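Local coordinates for protein putative nitroreductase (Thermotoga maritima, PDB 1VKW) that probably works as an oxidoreductase of the nitroreductase type, a family that generally depends on bound flavin mononucleotide, at residues D39-L44 / V88-A93; Q94-C99 / I113-P118; F123-R128 / T152-S157; L134-E139 / K165-G170; P142-K147 / R195-R200. All blocks are in the same frame, centred on the assembly; numbering follows the deposited sequence.

In the fold
Along the chain, interactions 1 and 2 come one after the other, and both close before the other three begin; the segments of 3, 4 and 5 alternate, so that part of the chain is interwoven. Interactions 1 and 2, centres about 11 Å apart, meet where helix 74-93 runs into strand 97-101 of the first four-stranded antiparallel sheet. Interactions 3 and 5 share helix 143-153, one near each end, and 4 ties a loop to strand 165-168, an edge strand of the second sheet. Ile-153 of interaction 3 packs on Ile-166 of interaction 4. Centres of 2 and 4 lie about 32 Å apart, and the set reaches both sheets, which share the strand order 1-2-4-3.

Interaction 1 of 5, residues D39-L44 / V88-A93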
# COMPACT_ATOMS: atom_id res chain seq x y z
N ASP A 39 -5.42 -2.53 -18.28
CA ASP A 39 -4.29 -1.91 -18.98
C ASP A 39 -3.55 -0.94 -18.07
O ASP A 39 -2.32 -1.00 -17.95
CB ASP A 39 -4.75 -1.16 -20.25
CG ASP A 39 -5.27 -2.10 -21.33
OD1 ASP A 39 -5.18 -3.33 -21.18
OD2 ASP A 39 -5.79 -1.67 -22.38
N ASP A 40 -4.30 -0.06 -17.41
CA ASP A 40 -3.74 0.94 -16.51
C ASP A 40 -2.89 0.29 -15.40
O ASP A 40 -1.79 0.76 -15.11
CB ASP A 40 -4.85 1.80 -15.90
CG ASP A 40 -5.49 2.74 -16.90
OD1 ASP A 40 -5.25 2.61 -18.12
OD2 ASP A 40 -6.27 3.65 -16.55
N ILE A 41 -3.40 -0.79 -14.81
CA ILE A 41 -2.67 -1.51 -13.75
C ILE A 41 -1.38 -2.11 -14.29
O ILE A 41 -0.33 -2.01 -13.66
CB ILE A 41 -3.55 -2.62 -13.13
CG1 ILE A 41 -4.73 -2.01 -12.37
CG2 ILE A 41 -2.73 -3.49 -12.18
CD1 ILE A 41 -5.89 -2.97 -12.22
N GLU A 42 -1.46 -2.73 -15.46
CA GLU A 42 -0.30 -3.38 -16.08
C GLU A 42 0.82 -2.40 -16.43
O GLU A 42 2.00 -2.75 -16.37
CB GLU A 42 -0.72 -4.19 -17.30
CG GLU A 42 -1.55 -5.42 -16.94
CD GLU A 42 -1.65 -6.43 -18.06
OE1 GLU A 42 -1.85 -6.02 -19.23
OE2 GLU A 42 -1.52 -7.64 -17.78
N ASN A 43 0.45 -1.16 -16.75
CA ASN A 43 1.43 -0.13 -17.06
C ASN A 43 2.05 0.51 -15.81
O ASN A 43 3.10 1.15 -15.89
CB ASN A 43 0.80 0.97 -17.92
CG ASN A 43 1.78 1.57 -18.91
OD1 ASN A 43 2.27 2.68 -18.72
ND2 ASN A 43 2.08 0.83 -19.97
N LEU A 44 1.40 0.36 -14.66
CA LEU A 44 1.88 0.94 -13.41
C LEU A 44 3.32 0.49 -13.18
O LEU A 44 3.61 -0.70 -13.21
CB LEU A 44 1.00 0.51 -12.23
CG LEU A 44 1.42 0.96 -10.81
CD1 LEU A 44 1.45 2.48 -10.69
CD2 LEU A 44 0.50 0.35 -9.75
N VAL A 88 -2.80 -0.95 -4.67
CA VAL A 88 -3.93 -0.38 -3.91
C VAL A 88 -3.96 1.13 -4.01
O VAL A 88 -4.99 1.74 -4.30
CB VAL A 88 -3.88 -0.79 -2.41
CG1 VAL A 88 -4.81 0.07 -1.56
CG2 VAL A 88 -4.23 -2.25 -2.26
N LEU A 89 -2.80 1.74 -3.77
CA LEU A 89 -2.70 3.19 -3.79
C LEU A 89 -2.90 3.76 -5.19
O LEU A 89 -3.44 4.86 -5.35
CB LEU A 89 -1.33 3.62 -3.23
CG LEU A 89 -1.19 3.41 -1.72
CD1 LEU A 89 0.21 3.78 -1.26
CD2 LEU A 89 -2.26 4.21 -0.95
N PHE A 90 -2.48 3.02 -6.20
CA PHE A 90 -2.75 3.40 -7.57
C PHE A 90 -4.27 3.36 -7.85
O PHE A 90 -4.84 4.30 -8.44
CB PHE A 90 -1.99 2.50 -8.54
CG PHE A 90 -2.37 2.70 -9.97
CD1 PHE A 90 -2.19 3.95 -10.57
CD2 PHE A 90 -2.92 1.67 -10.71
CE1 PHE A 90 -2.54 4.14 -11.89
CE2 PHE A 90 -3.27 1.86 -12.03
CZ PHE A 90 -3.09 3.11 -12.62
N LEU A 91 -4.91 2.29 -7.42
CA LEU A 91 -6.35 2.12 -7.62
C LEU A 91 -7.14 3.20 -6.87
O LEU A 91 -8.13 3.71 -7.39
CB LEU A 91 -6.79 0.73 -7.18
CG LEU A 91 -6.38 -0.45 -8.07
CD1 LEU A 91 -6.73 -1.78 -7.41
CD2 LEU A 91 -7.03 -0.35 -9.43
N THR A 92 -6.68 3.53 -5.65
CA THR A 92 -7.26 4.62 -4.87
C THR A 92 -7.25 5.92 -5.65
O THR A 92 -8.28 6.61 -5.75
CB THR A 92 -6.48 4.83 -3.55
OG1 THR A 92 -6.51 3.63 -2.75
CG2 THR A 92 -7.15 5.86 -2.67
N ALA A 93 -6.09 6.24 -6.23
CA ALA A 93 -5.92 7.46 -7.02
C ALA A 93 -6.80 7.48 -8.27
O ALA A 93 -7.19 8.55 -8.73
CB ALA A 93 -4.46 7.64 -7.40
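Phe-90 reaches out from helix 74-93 and packs against the C-terminal end of helix 35-43, with Leu-44 just beyond it, in this nitroreductase-like chain. The axes of the short helical segments come no closer than 10.9 Å and run at 135°, so the backbones do not meet and Phe-90 spans the distance. At the root of the phenylalanine, CB touches Leu-44 CD2 at 3.5 Å. CG, anti to the backbone N (chi1 172°), is still beside the leucine, whose CD1 sits over one ring face, 4.2 Å from the ring centroid, in a CH-pi contact. Ring atom CD1 meets the same methyl, CD2 lies beside Leu-44 CD2, and the two side chains pass with opposite headings. Farther out, CE2 passes Ile-41 CA at 3.8 Å and lies 3.6 Å from Asp-40 O, while CZ at the tip meets Asp-40 CB at 3.9 Å, the latter lying in the ring plane at its edge. The carboxylate of Asp-40 pairs with Arg-36 in a salt bridge through OD2. Ile-41 and Leu-91 both touch Ile-66 of strand 64-67 and meet each other through Ile-41 CD1 and Leu-91 CD2, 4.0 Å apart.

Interaction 2 of 5, residues Q94-C99 / I113-P118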
# COMPACT_ATOMS: atom_id res chain seq x y z
N GLN A 94 -7.11 6.31 -8.81
CA GLN A 94 -8.04 6.19 -9.94
C GLN A 94 -9.51 6.26 -9.48
O GLN A 94 -10.42 6.28 -10.30
CB GLN A 94 -7.79 4.90 -10.74
CG GLN A 94 -6.40 4.81 -11.37
CD GLN A 94 -6.17 5.84 -12.48
OE1 GLN A 94 -6.71 5.70 -13.58
NE2 GLN A 94 -5.36 6.85 -12.19
N GLY A 95 -9.73 6.28 -8.16
CA GLY A 95 -11.06 6.46 -7.59
C GLY A 95 -11.74 5.19 -7.10
O GLY A 95 -12.93 5.21 -6.78
N PHE A 96 -10.99 4.09 -7.06
CA PHE A 96 -11.55 2.79 -6.68
C PHE A 96 -11.42 2.50 -5.20
O PHE A 96 -10.39 2.78 -4.59
CB PHE A 96 -10.86 1.66 -7.45
CG PHE A 96 -11.12 1.69 -8.92
CD1 PHE A 96 -12.35 1.29 -9.42
CD2 PHE A 96 -10.14 2.13 -9.80
CE1 PHE A 96 -12.60 1.31 -10.78
CE2 PHE A 96 -10.39 2.16 -11.16
CZ PHE A 96 -11.62 1.75 -11.65
N GLY A 97 -12.47 1.93 -4.62
CA GLY A 97 -12.40 1.37 -3.28
C GLY A 97 -11.63 0.07 -3.34
O GLY A 97 -11.63 -0.60 -4.37
N THR A 98 -10.94 -0.27 -2.26
CA THR A 98 -10.20 -1.53 -2.18
C THR A 98 -10.42 -2.17 -0.83
O THR A 98 -10.85 -1.52 0.12
CB THR A 98 -8.67 -1.30 -2.40
OG1 THR A 98 -8.16 -0.34 -1.47
CG2 THR A 98 -8.39 -0.69 -3.76
N CYS A 99 -10.12 -3.47 -0.75
CA CYS A 99 -10.08 -4.18 0.52
C CYS A 99 -9.19 -5.42 0.38
O CYS A 99 -9.34 -6.22 -0.56
CB CYS A 99 -11.49 -4.56 0.98
SG CYS A 99 -11.58 -5.56 2.49
N ILE A 113 -6.89 -8.59 -3.39
CA ILE A 113 -7.26 -7.20 -3.23
C ILE A 113 -8.48 -6.98 -4.10
O ILE A 113 -8.38 -6.91 -5.32
CB ILE A 113 -6.10 -6.29 -3.66
CG1 ILE A 113 -4.83 -6.62 -2.87
CG2 ILE A 113 -6.48 -4.83 -3.47
CD1 ILE A 113 -3.56 -6.05 -3.50
N VAL A 114 -9.66 -6.91 -3.48
CA VAL A 114 -10.87 -6.62 -4.23
C VAL A 114 -10.93 -5.12 -4.45
O VAL A 114 -10.38 -4.35 -3.66
CB VAL A 114 -12.16 -7.14 -3.54
CG1 VAL A 114 -12.14 -8.67 -3.43
CG2 VAL A 114 -12.36 -6.51 -2.16
N PHE A 115 -11.58 -4.69 -5.52
CA PHE A 115 -11.71 -3.26 -5.79
C PHE A 115 -12.93 -2.92 -6.65
O PHE A 115 -13.50 -3.79 -7.29
CB PHE A 115 -10.43 -2.71 -6.43
CG PHE A 115 -10.15 -3.26 -7.81
CD1 PHE A 115 -9.69 -4.56 -7.97
CD2 PHE A 115 -10.34 -2.47 -8.94
CE1 PHE A 115 -9.42 -5.07 -9.24
CE2 PHE A 115 -10.07 -2.97 -10.20
CZ PHE A 115 -9.61 -4.27 -10.35
N GLY A 116 -13.29 -1.64 -6.64
CA GLY A 116 -14.46 -1.15 -7.37
C GLY A 116 -14.88 0.20 -6.83
O GLY A 116 -14.19 0.77 -5.98
N TYR A 117 -16.01 0.71 -7.31
CA TYR A 117 -16.49 2.02 -6.89
C TYR A 117 -17.26 1.94 -5.58
O TYR A 117 -18.19 1.14 -5.46
CB TYR A 117 -17.37 2.63 -7.99
CG TYR A 117 -16.58 2.95 -9.23
CD1 TYR A 117 -15.56 3.91 -9.19
CD2 TYR A 117 -16.82 2.29 -10.43
CE1 TYR A 117 -14.82 4.21 -10.32
CE2 TYR A 117 -16.08 2.59 -11.57
CZ TYR A 117 -15.08 3.55 -11.50
OH TYR A 117 -14.33 3.86 -12.61
N PRO A 118 -16.88 2.75 -4.59
CA PRO A 118 -17.58 2.77 -3.31
C PRO A 118 -19.06 3.16 -3.44
O PRO A 118 -19.39 4.09 -4.17
CB PRO A 118 -16.84 3.85 -2.52
CG PRO A 118 -15.51 3.94 -3.15
CD PRO A 118 -15.75 3.69 -4.60
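Gly-97 O receives the N-H of Gly-116 at 3.0 Å, and Phe-115 CA also approaches it in a CA-H...O contact. Further along this antiparallel hairpin, Cys-99 and Val-114 form a hydrogen-bonded pair: Cys-99 N reaches Val-114 O at 3.1 Å, and Val-114 N returns to Cys-99 O at 3.0 Å. Thr-98 and Phe-115 make the non-hydrogen-bonded pair between. At the open end three rings cluster. Phe-115 turns its edge to a face of Phe-96 with the planes at 89°, whereas Tyr-117 makes an offset stack with Phe-96, centroids 4.7 Å apart. Phe-96 CE1 lies over the tyrosine face, 3.4 Å from Tyr-117 CZ. An alanine in place of Tyr-117 would take away the stack on Phe-96 and probably open a gap beside that ring. Gly-95, with positive phi, ends helix 74-93 in a Schellman motif. Strand 112-116 lies between 97-101 and 64-67, and Phe-96 and Phe-115 both pack on Leu-91 of helix 74-93.

Interaction 3 of 5, residues F123-R128 / T152-S157; sequences FTRKRR and TILAPS. With SO4 (sulfate ion), chain C.
The guanidinium of Arg-127 is gripped mainly at its rim, whereas that of Arg-125 has Leu-154 over one face. In the first, NE gives its N-H to Ile-153 O at 2.9 Å, the acceptor near the guanidinium plane and the donor in the carbonyl plane. NH2 must share two hydrogens among three acceptors: Leu-154 O at 3.2 Å, met from above that carbonyl's plane, Ala-155 O in a weak bond, and sulfate O2 at 2.9 Å. NH1 bonds the same sulfate oxygen and also Lys-126 O at 2.9 Å, almost straight at 165°. The three successive carbonyls and the sulfate probably offset the like charge of nearby Arg-22. A bend at chi2 (-65°) carries Arg-127 CD to within 3.2 Å of Ile-153 O. In this FMN-dependent nitroreductase-like fold the contact joins the loop before helix 130-133 to the C-terminal end of helix 143-153. The sulfate, probably from the crystallisation liquor, is also bonded by Arg-22 and Ser-24 and may mark where relatives hold the FMN phosphate. Arg-125 crosses Leu-154 at about a right angle; its CD touches Leu-154 CD2 at 4.0 Å, while NH1 is bonded to Glu-20 O and NH2 to Ile-19 O. Ile-153 CG2 packs against Arg-127 CB, 4.0 Å away.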
# COMPACT_ATOMS: atom_id res chain seq x y z
N PHE A 123 -16.39 7.44 5.92
CA PHE A 123 -15.67 6.35 6.54
C PHE A 123 -15.21 6.74 7.93
O PHE A 123 -15.46 7.85 8.40
CB PHE A 123 -14.46 5.97 5.68
N THR A 124 -14.55 5.79 8.59
CA THR A 124 -13.95 6.00 9.90
C THR A 124 -12.55 5.42 9.84
O THR A 124 -12.30 4.48 9.08
CB THR A 124 -14.77 5.28 10.98
OG1 THR A 124 -14.92 3.90 10.63
CG2 THR A 124 -16.20 5.80 11.02
N ARG A 125 -11.64 5.98 10.62
CA ARG A 125 -10.28 5.46 10.68
C ARG A 125 -9.88 5.35 12.12
O ARG A 125 -9.77 6.36 12.82
CB ARG A 125 -9.32 6.40 9.96
CG ARG A 125 -8.21 5.68 9.20
CD ARG A 125 -7.87 6.43 7.95
NE ARG A 125 -7.22 5.64 6.92
CZ ARG A 125 -6.88 6.13 5.74
NH1 ARG A 125 -7.16 7.39 5.44
NH2 ARG A 125 -6.26 5.38 4.85
N LYS A 126 -9.68 4.13 12.57
CA LYS A 126 -9.23 3.89 13.92
C LYS A 126 -7.79 3.46 13.86
O LYS A 126 -7.46 2.48 13.21
CB LYS A 126 -10.10 2.83 14.60
CG LYS A 126 -11.52 3.32 14.88
CD LYS A 126 -12.30 2.29 15.70
CE LYS A 126 -13.40 2.93 16.52
NZ LYS A 126 -13.75 2.06 17.68
N ARG A 127 -6.94 4.21 14.55
CA ARG A 127 -5.55 3.84 14.69
C ARG A 127 -5.13 4.17 16.09
O ARG A 127 -5.62 5.14 16.71
CB ARG A 127 -4.66 4.59 13.69
CG ARG A 127 -4.83 4.20 12.23
CD ARG A 127 -4.43 2.79 11.89
NE ARG A 127 -4.51 2.54 10.44
CZ ARG A 127 -5.64 2.29 9.77
NH1 ARG A 127 -6.81 2.22 10.39
NH2 ARG A 127 -5.59 2.10 8.46
N ARG A 128 -4.20 3.37 16.58
CA ARG A 128 -3.58 3.63 17.87
C ARG A 128 -2.72 4.89 17.74
O ARG A 128 -2.34 5.27 16.61
CB ARG A 128 -2.77 2.42 18.31
CG ARG A 128 -3.64 1.18 18.49
CD ARG A 128 -3.00 0.05 19.28
NE ARG A 128 -1.85 -0.50 18.59
CZ ARG A 128 -1.88 -1.54 17.76
NH1 ARG A 128 -3.02 -2.17 17.50
NH2 ARG A 128 -0.75 -1.95 17.20
N THR A 152 2.59 6.28 7.11
CA THR A 152 2.83 4.85 7.30
C THR A 152 1.76 4.21 8.21
O THR A 152 1.29 3.11 7.90
CB THR A 152 4.25 4.62 7.88
OG1 THR A 152 5.24 5.13 6.98
CG2 THR A 152 4.58 3.14 8.02
N ILE A 153 1.40 4.90 9.29
CA ILE A 153 0.37 4.42 10.25
C ILE A 153 -1.02 4.30 9.63
O ILE A 153 -1.83 3.51 10.09
CB ILE A 153 0.27 5.38 11.51
CG1 ILE A 153 1.57 5.40 12.31
CG2 ILE A 153 -0.92 5.00 12.42
CD1 ILE A 153 2.29 4.11 12.34
N LEU A 154 -1.29 5.08 8.58
CA LEU A 154 -2.56 4.96 7.88
C LEU A 154 -2.64 3.72 6.98
O LEU A 154 -3.67 3.48 6.37
CB LEU A 154 -2.86 6.24 7.08
CG LEU A 154 -2.98 7.50 7.95
CD1 LEU A 154 -3.06 8.75 7.12
CD2 LEU A 154 -4.16 7.42 8.93
N ALA A 155 -1.57 2.94 6.90
CA ALA A 155 -1.57 1.71 6.11
C ALA A 155 -2.62 0.76 6.65
O ALA A 155 -2.92 0.79 7.84
CB ALA A 155 -0.19 1.04 6.16
N PRO A 156 -3.18 -0.09 5.78
CA PRO A 156 -4.07 -1.13 6.24
C PRO A 156 -3.24 -2.27 6.81
O PRO A 156 -2.04 -2.37 6.55
CB PRO A 156 -4.79 -1.56 4.96
CG PRO A 156 -3.77 -1.34 3.88
CD PRO A 156 -3.00 -0.12 4.32
N SER A 157 -3.89 -3.09 7.63
CA SER A 157 -3.28 -4.29 8.17
C SER A 157 -4.37 -5.31 8.41
O SER A 157 -5.51 -4.93 8.71
CB SER A 157 -2.52 -3.97 9.46
OG SER A 157 -3.35 -3.38 10.45
S SO4 C . -8.94 0.81 7.07
O1 SO4 C . -9.30 -0.04 8.19
O2 SO4 C . -8.32 2.02 7.57
O3 SO4 C . -8.05 0.07 6.19
O4 SO4 C . -10.15 1.20 6.33

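Interaction 4 of 5, residues L134-E139 / K165-G170; sequences LENDLE and KIKYTG
A single backbone bridge pairs Leu-134 with Ile-166, their CA atoms 4.9 Å apart; one bond runs from Glu-135 N to Ile-166 O at 2.8 Å, nearly along the C=O axis, and Phe-133 also bonds Ile-166. At the next residue, the side chain of Asn-136 takes over the work of a backbone. Its OD1 accepts from Tyr-168 N at 2.9 Å in an almost straight bond (178°), the N-H tilted somewhat from the amide carbonyl plane. Its ND2 gives to Tyr-168 O at 2.7 Å, on a lone pair of that oxygen and close to the asparagine's own amide plane. The two bonds grip one residue's N-H and C=O together and fix the rotation of the amide. An alanine at Asn-136 would probably leave the N-H and C=O of Tyr-168 without these mates, weakening the loop's hold on the strand. Glu-135 lies over the strand, crossing Lys-165 at about a right angle. Its OE2 touches Lys-165 CG and its OE1 meets Lys-167 CD, each at 3.5 Å. Lys-165 NZ is 4.8 Å from Glu-135 OE2 and Lys-167 NZ 4.6 Å from Glu-135 OE1, not in contact, though the opposite charges may attract. Strand 165-168 is an outermost strand of the second antiparallel sheet, bonded to 172-176 on its inner side; here a loop closes its other edge, with an asparagine mimicking a strand's backbone.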
# COMPACT_ATOMS: atom_id res chain seq x y z
N LEU A 134 6.16 4.32 17.71
CA LEU A 134 7.44 4.96 17.50
C LEU A 134 8.37 4.68 18.68
O LEU A 134 8.00 4.91 19.83
CB LEU A 134 7.19 6.46 17.36
CG LEU A 134 8.23 7.42 16.80
CD1 LEU A 134 8.79 6.92 15.48
CD2 LEU A 134 7.57 8.79 16.64
N GLU A 135 9.57 4.19 18.40
CA GLU A 135 10.56 3.98 19.46
C GLU A 135 11.12 5.32 19.94
O GLU A 135 11.43 5.49 21.12
CB GLU A 135 11.66 3.04 18.98
CG GLU A 135 11.11 1.66 18.59
CD GLU A 135 12.19 0.69 18.14
OE1 GLU A 135 13.25 0.64 18.80
OE2 GLU A 135 11.97 -0.03 17.14
N ASN A 136 11.19 6.29 19.03
CA ASN A 136 11.67 7.65 19.34
C ASN A 136 10.62 8.50 20.02
O ASN A 136 9.42 8.28 19.86
CB ASN A 136 12.04 8.39 18.06
CG ASN A 136 12.92 7.58 17.14
OD1 ASN A 136 12.47 6.60 16.54
ND2 ASN A 136 14.18 7.99 17.02
N ASP A 137 11.07 9.51 20.75
CA ASP A 137 10.19 10.55 21.22
C ASP A 137 9.81 11.35 19.98
O ASP A 137 10.66 11.63 19.13
CB ASP A 137 10.89 11.43 22.26
CG ASP A 137 11.05 10.73 23.61
OD1 ASP A 137 10.33 9.73 23.88
OD2 ASP A 137 11.86 11.11 24.48
N LEU A 138 8.53 11.67 19.86
CA LEU A 138 8.01 12.32 18.66
C LEU A 138 8.80 13.61 18.38
O LEU A 138 8.98 14.01 17.24
CB LEU A 138 6.51 12.57 18.83
CG LEU A 138 5.60 12.93 17.65
CD1 LEU A 138 5.97 12.21 16.37
CD2 LEU A 138 4.14 12.64 18.02
N GLU A 139 9.32 14.22 19.45
CA GLU A 139 10.12 15.44 19.38
C GLU A 139 11.52 15.24 18.77
O GLU A 139 12.15 16.20 18.34
CB GLU A 139 10.27 16.06 20.78
CG GLU A 139 8.98 16.14 21.60
CD GLU A 139 8.85 15.01 22.61
OE1 GLU A 139 8.58 13.86 22.19
OE2 GLU A 139 9.02 15.26 23.83
N LYS A 165 6.52 -1.68 14.53
CA LYS A 165 7.35 -0.92 15.45
C LYS A 165 8.30 -0.13 14.56
O LYS A 165 8.97 -0.72 13.70
CB LYS A 165 8.11 -1.88 16.38
CG LYS A 165 8.71 -1.26 17.62
CD LYS A 165 9.21 -2.37 18.61
CE LYS A 165 9.89 -1.82 19.86
NZ LYS A 165 10.52 -2.90 20.72
N ILE A 166 8.35 1.19 14.77
CA ILE A 166 9.07 2.10 13.87
C ILE A 166 10.16 2.84 14.64
O ILE A 166 9.93 3.33 15.76
CB ILE A 166 8.10 3.14 13.24
CG1 ILE A 166 6.91 2.44 12.56
CG2 ILE A 166 8.83 4.09 12.27
CD1 ILE A 166 5.83 3.43 12.07
N LYS A 167 11.33 2.93 14.02
CA LYS A 167 12.47 3.60 14.64
C LYS A 167 13.17 4.46 13.61
O LYS A 167 13.46 4.01 12.51
CB LYS A 167 13.45 2.57 15.23
CG LYS A 167 14.64 3.20 15.95
CD LYS A 167 15.55 2.15 16.58
CE LYS A 167 16.16 1.20 15.55
NZ LYS A 167 17.05 0.22 16.23
N TYR A 168 13.42 5.71 13.99
CA TYR A 168 14.14 6.65 13.16
C TYR A 168 15.54 6.80 13.76
O TYR A 168 15.68 7.08 14.96
CB TYR A 168 13.40 7.99 13.17
CG TYR A 168 14.19 9.13 12.58
CD1 TYR A 168 14.50 9.15 11.22
CD2 TYR A 168 14.61 10.19 13.37
CE1 TYR A 168 15.23 10.20 10.67
CE2 TYR A 168 15.34 11.23 12.84
CZ TYR A 168 15.64 11.23 11.49
OH TYR A 168 16.35 12.28 10.98
N THR A 169 16.57 6.65 12.93
CA THR A 169 17.96 6.72 13.42
C THR A 169 18.78 7.92 12.93
O THR A 169 19.96 8.01 13.23
CB THR A 169 18.71 5.46 13.02
OG1 THR A 169 18.67 5.32 11.59
CG2 THR A 169 18.02 4.24 13.57
N GLY A 170 18.17 8.84 12.20
CA GLY A 170 18.93 9.91 11.56
C GLY A 170 18.96 9.69 10.06
O GLY A 170 18.30 10.43 9.32

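Interaction 5 of 5, residues P142-K147 / R195-R200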
# COMPACT_ATOMS: atom_id res chain seq x y z
N PRO A 142 12.52 15.11 12.86
CA PRO A 142 12.38 16.29 12.02
C PRO A 142 11.02 16.23 11.32
O PRO A 142 10.44 15.14 11.20
CB PRO A 142 13.54 16.19 11.02
CG PRO A 142 14.22 14.92 11.28
CD PRO A 142 13.55 14.19 12.38
N PRO A 143 10.52 17.37 10.85
CA PRO A 143 9.18 17.44 10.25
C PRO A 143 8.94 16.45 9.10
O PRO A 143 7.84 15.93 8.98
CB PRO A 143 9.07 18.89 9.79
CG PRO A 143 10.02 19.63 10.65
CD PRO A 143 11.17 18.69 10.89
N GLU A 144 9.96 16.18 8.28
CA GLU A 144 9.75 15.25 7.16
C GLU A 144 9.41 13.87 7.71
O GLU A 144 8.58 13.15 7.14
CB GLU A 144 10.98 15.14 6.25
CG GLU A 144 11.38 16.41 5.53
CD GLU A 144 12.27 17.32 6.35
OE1 GLU A 144 12.42 17.08 7.58
OE2 GLU A 144 12.81 18.28 5.77
N ILE A 145 10.03 13.50 8.82
CA ILE A 145 9.88 12.13 9.33
C ILE A 145 8.53 11.96 10.03
O ILE A 145 7.88 10.92 9.89
CB ILE A 145 11.04 11.75 10.26
CG1 ILE A 145 12.39 12.13 9.62
CG2 ILE A 145 11.00 10.27 10.57
CD1 ILE A 145 12.61 11.60 8.19
N VAL A 146 8.10 12.99 10.76
CA VAL A 146 6.76 12.99 11.35
C VAL A 146 5.75 12.68 10.23
O VAL A 146 4.92 11.78 10.37
CB VAL A 146 6.42 14.32 12.02
CG1 VAL A 146 5.01 14.31 12.55
CG2 VAL A 146 7.41 14.61 13.18
N LYS A 147 5.87 13.36 9.10
CA LYS A 147 4.95 13.15 7.98
C LYS A 147 4.98 11.71 7.46
O LYS A 147 3.93 11.09 7.25
CB LYS A 147 5.24 14.12 6.84
CG LYS A 147 4.16 14.14 5.76
CD LYS A 147 4.38 15.30 4.80
CE LYS A 147 3.09 15.67 4.05
NZ LYS A 147 3.30 16.84 3.15
N ARG A 195 10.05 9.10 -1.03
CA ARG A 195 10.42 9.36 -2.41
C ARG A 195 9.91 10.73 -2.85
O ARG A 195 10.65 11.51 -3.47
CB ARG A 195 9.86 8.27 -3.33
CG ARG A 195 10.31 8.33 -4.77
CD ARG A 195 9.81 7.17 -5.62
NE ARG A 195 8.39 7.31 -5.94
CZ ARG A 195 7.67 6.42 -6.61
NH1 ARG A 195 8.23 5.29 -7.05
NH2 ARG A 195 6.39 6.66 -6.85
N GLU A 196 8.65 11.01 -2.52
CA GLU A 196 8.03 12.31 -2.77
C GLU A 196 8.72 13.45 -2.00
O GLU A 196 9.02 14.50 -2.58
CB GLU A 196 6.54 12.26 -2.41
CG GLU A 196 5.79 13.57 -2.56
CD GLU A 196 5.76 14.08 -3.99
OE1 GLU A 196 5.76 13.25 -4.92
OE2 GLU A 196 5.73 15.32 -4.18
N ILE A 197 8.95 13.25 -0.70
CA ILE A 197 9.51 14.30 0.15
C ILE A 197 10.93 14.67 -0.26
O ILE A 197 11.23 15.85 -0.43
CB ILE A 197 9.46 13.89 1.64
CG1 ILE A 197 8.01 13.96 2.12
CG2 ILE A 197 10.33 14.82 2.50
CD1 ILE A 197 7.77 13.36 3.47
N PHE A 198 11.79 13.67 -0.43
CA PHE A 198 13.21 13.92 -0.63
C PHE A 198 13.55 14.05 -2.10
O PHE A 198 14.65 14.49 -2.43
CB PHE A 198 14.06 12.84 0.06
CG PHE A 198 14.00 12.92 1.56
CD1 PHE A 198 14.68 13.94 2.23
CD2 PHE A 198 13.23 12.03 2.30
CE1 PHE A 198 14.61 14.04 3.60
CE2 PHE A 198 13.17 12.14 3.67
CZ PHE A 198 13.86 13.15 4.32
N LYS A 199 12.60 13.70 -2.96
CA LYS A 199 12.77 13.72 -4.40
C LYS A 199 13.96 12.88 -4.84
O LYS A 199 14.63 13.18 -5.82
CB LYS A 199 12.88 15.17 -4.93
CG LYS A 199 11.62 16.03 -4.69
CD LYS A 199 10.48 15.62 -5.61
CE LYS A 199 9.28 16.55 -5.50
NZ LYS A 199 8.26 16.07 -4.54
N ARG A 200 14.23 11.82 -4.08
CA ARG A 200 15.26 10.84 -4.41
C ARG A 200 14.66 9.46 -4.22
O ARG A 200 13.66 9.30 -3.52
CB ARG A 200 16.48 10.97 -3.48
CG ARG A 200 17.06 12.37 -3.32
CD ARG A 200 18.08 12.75 -4.35
NE ARG A 200 19.29 11.96 -4.22
CZ ARG A 200 20.28 11.93 -5.10
NH1 ARG A 200 20.21 12.66 -6.21
NH2 ARG A 200 21.34 11.18 -4.88
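CG of Glu-144 stands beside its backbone N (chi1 -64°), while Ile-197 has CG2 anti to its own N, and these settings bring the glutamate's CG and the isoleucine's CG2 together at 3.6 Å. This is helix-helix packing near the surface: the first turn of helix 143-153 against the last turn of helix 180-198. Glu-144 is used here for its aliphatic part, since CB also lies 3.8 Å from Ile-197 CG2 and 4.0 Å from Phe-198 CZ. The phenylalanine's own neighbour Ile-197 lays CG2 over the centre of one ring face, 4.0 Å above the plane, and across the contact Ile-145 CD1 comes to the ring edge at CZ. Ile-148, of the same helix as Glu-144, touches both Ile-197 and Phe-198. No hydrogen bond joins the two segments. The charged end of Lys-147 makes a cation-pi contact with Phe-16 of helix 15-21, and on the way there its extended chain passes Ile-197, crossing it obliquely, with Lys-147 CD 4.1 Å from Ile-197 CD1.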